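Local coordinates for cortical-lytic enzyme (Bacillus cereus, PDB 4S3J), which hydrolyses partially degraded spore-cortex peptidoglycan as an N-acetylglucosaminidase during germination, probably recognising the muramic acid delta-lactam of spore peptidoglycan, at residues Y55-G60 / Q93-P98. Sequence-based numbering, arbitrary orientation.
Sequences YYVQPG and QQLYVP
Tyr55 and Leu95 form an antiparallel hydrogen-bonded pair and send their side chains to one face of a short two-stranded sheet. The bond from Leu95 N to Tyr55 O, 2.8 Å long, is nearly straight (166° at the hydrogen), whereas that from Tyr55 N to Leu95 O is more bent (146°). Beyond the pair, Val57 N continues the ladder to Gln93 O at 2.9 Å. On the Tyr55 face CG2 of Val97 abuts CB of Tyr55 at 3.6 Å, at the root of a side chain whose ring is carried off anti to the backbone N, its hydroxyl bonded to Asp61. CG2 of Val57 meets CD1 of Leu95 at 3.8 Å and, equally close, CB of Gln93; CD2 of Tyr55 stands farther from CD1 of Leu95, at 4.4 Å. Strands 54-56 and 94-96 are the two strands, first and last, of the beta-alpha-alpha-beta fold of a LysM domain, here the second of two; helix 63-70 packs on this face, Ile66 touching both Tyr55 and Leu95. On the reverse face, the Tyr56 ring and the extended side chain of Gln94 run side by side in the same direction, ring and amide planes 21° apart. CE1 of Tyr56 lies 3.7 Å from CB of Gln94, and Asn54 hydrogen-bonds both polar ends. Gln58 folds back, its NE2 donating to Tyr56 O from above the carbonyl plane.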
loop_
_atom_site.group_PDB
_atom_site.type_symbol
_atom_site.label_atom_id
_atom_site.label_comp_id
_atom_site.label_asym_id
_atom_site.label_seq_id
_atom_site.Cartn_x
_atom_site.Cartn_y
_atom_site.Cartn_z
ATOM N N TYR A 55 -8.147 -5.506 -25.549
ATOM C CA TYR A 55 -8.741 -4.883 -24.379
ATOM C C TYR A 55 -10.186 -4.498 -24.616
ATOM O O TYR A 55 -10.510 -3.951 -25.670
ATOM C CB TYR A 55 -7.916 -3.654 -23.992
ATOM C CG TYR A 55 -8.421 -2.946 -22.764
ATOM C CD1 TYR A 55 -8.085 -3.411 -21.490
ATOM C CD2 TYR A 55 -9.218 -1.807 -22.858
ATOM C CE1 TYR A 55 -8.530 -2.784 -20.375
ATOM C CE2 TYR A 55 -9.675 -1.171 -21.723
ATOM C CZ TYR A 55 -9.311 -1.665 -20.477
ATOM O OH TYR A 55 -9.743 -1.059 -19.313
ATOM N N TYR A 56 -11.050 -4.776 -23.638
ATOM C CA TYR A 56 -12.455 -4.383 -23.728
ATOM C C TYR A 56 -12.733 -3.264 -22.732
ATOM O O TYR A 56 -12.517 -3.395 -21.526
ATOM C CB TYR A 56 -13.371 -5.588 -23.500
ATOM C CG TYR A 56 -13.152 -6.624 -24.577
ATOM C CD1 TYR A 56 -13.722 -6.482 -25.834
ATOM C CD2 TYR A 56 -12.334 -7.716 -24.358
ATOM C CE1 TYR A 56 -13.487 -7.404 -26.831
ATOM C CE2 TYR A 56 -12.101 -8.645 -25.344
ATOM C CZ TYR A 56 -12.671 -8.475 -26.584
ATOM O OH TYR A 56 -12.446 -9.399 -27.580
ATOM N N VAL A 57 -13.206 -2.151 -23.270
ATOM C CA VAL A 57 -13.361 -0.916 -22.513
ATOM C C VAL A 57 -14.295 -1.080 -21.308
ATOM O O VAL A 57 -15.352 -1.727 -21.371
ATOM C CB VAL A 57 -13.862 0.222 -23.462
ATOM C CG1 VAL A 57 -14.338 1.438 -22.683
ATOM C CG2 VAL A 57 -12.766 0.609 -24.469
ATOM N N GLN A 58 -13.854 -0.523 -20.194
ATOM C CA GLN A 58 -14.581 -0.581 -18.930
ATOM C C GLN A 58 -15.221 0.766 -18.581
ATOM O O GLN A 58 -14.804 1.801 -19.087
ATOM C CB GLN A 58 -13.626 -0.998 -17.809
ATOM C CG GLN A 58 -13.026 -2.373 -18.000
ATOM C CD GLN A 58 -14.081 -3.433 -18.037
ATOM O OE1 GLN A 58 -14.832 -3.608 -17.066
ATOM N NE2 GLN A 58 -14.188 -4.137 -19.175
ATOM N N PRO A 59 -16.201 0.756 -17.670
ATOM C CA PRO A 59 -16.806 2.028 -17.254
ATOM C C PRO A 59 -15.786 3.047 -16.756
ATOM O O PRO A 59 -14.916 2.741 -15.922
ATOM C CB PRO A 59 -17.761 1.613 -16.134
ATOM C CG PRO A 59 -18.065 0.158 -16.400
ATOM C CD PRO A 59 -16.854 -0.418 -17.061
ATOM N N GLY A 60 -15.898 4.270 -17.277
ATOM C CA GLY A 60 -15.017 5.367 -16.906
ATOM C C GLY A 60 -13.672 5.424 -17.621
ATOM O O GLY A 60 -12.899 6.368 -17.441
ATOM N N GLN A 93 -16.320 -1.809 -25.957
ATOM C CA GLN A 93 -15.552 -1.479 -27.158
ATOM C C GLN A 93 -14.220 -2.215 -27.145
ATOM O O GLN A 93 -13.506 -2.199 -26.140
ATOM C CB GLN A 93 -15.318 0.033 -27.224
ATOM C CG GLN A 93 -14.633 0.526 -28.472
ATOM C CD GLN A 93 -14.512 2.031 -28.511
ATOM O OE1 GLN A 93 -15.156 2.737 -27.737
ATOM N NE2 GLN A 93 -13.690 2.534 -29.416
ATOM N N GLN A 94 -13.877 -2.841 -28.258
ATOM C CA GLN A 94 -12.636 -3.583 -28.374
ATOM C C GLN A 94 -11.505 -2.708 -28.885
ATOM O O GLN A 94 -11.639 -2.068 -29.931
ATOM C CB GLN A 94 -12.830 -4.776 -29.311
ATOM C CG GLN A 94 -11.567 -5.562 -29.586
ATOM C CD GLN A 94 -11.779 -6.673 -30.588
ATOM O OE1 GLN A 94 -12.655 -6.582 -31.450
ATOM N NE2 GLN A 94 -10.915 -7.681 -30.549
ATOM N N LEU A 95 -10.359 -2.750 -28.194
ATOM C CA LEU A 95 -9.160 -2.034 -28.625
ATOM C C LEU A 95 -7.958 -2.964 -28.783
ATOM O O LEU A 95 -7.789 -3.941 -28.033
ATOM C CB LEU A 95 -8.787 -0.941 -27.614
ATOM C CG LEU A 95 -9.842 0.124 -27.350
ATOM C CD1 LEU A 95 -9.364 1.032 -26.205
ATOM C CD2 LEU A 95 -10.139 0.948 -28.585
ATOM N N TYR A 96 -7.087 -2.612 -29.727
ATOM C CA TYR A 96 -5.796 -3.260 -29.859
ATOM C C TYR A 96 -4.800 -2.463 -28.998
ATOM O O TYR A 96 -4.728 -1.229 -29.109
ATOM C CB TYR A 96 -5.322 -3.315 -31.321
ATOM C CG TYR A 96 -3.982 -3.997 -31.454
ATOM C CD1 TYR A 96 -2.812 -3.292 -31.327
ATOM C CD2 TYR A 96 -3.900 -5.370 -31.650
ATOM C CE1 TYR A 96 -1.584 -3.921 -31.409
ATOM C CE2 TYR A 96 -2.677 -6.015 -31.726
ATOM C CZ TYR A 96 -1.515 -5.272 -31.591
ATOM O OH TYR A 96 -0.269 -5.869 -31.657
ATOM N N VAL A 97 -4.058 -3.159 -28.144
ATOM C CA VAL A 97 -3.114 -2.516 -27.222
ATOM C C VAL A 97 -1.690 -3.011 -27.504
ATOM O O VAL A 97 -1.387 -4.185 -27.285
ATOM C CB VAL A 97 -3.472 -2.789 -25.748
ATOM C CG1 VAL A 97 -2.528 -2.033 -24.800
ATOM C CG2 VAL A 97 -4.880 -2.365 -25.443
ATOM N N PRO A 98 -0.818 -2.137 -28.028
ATOM C CA PRO A 98 0.552 -2.599 -28.285
ATOM C C PRO A 98 1.273 -2.971 -27.003
ATOM O O PRO A 98 0.823 -2.554 -25.933
ATOM C CB PRO A 98 1.227 -1.386 -28.928
ATOM C CG PRO A 98 0.106 -0.539 -29.456
ATOM C CD PRO A 98 -1.048 -0.771 -28.526
#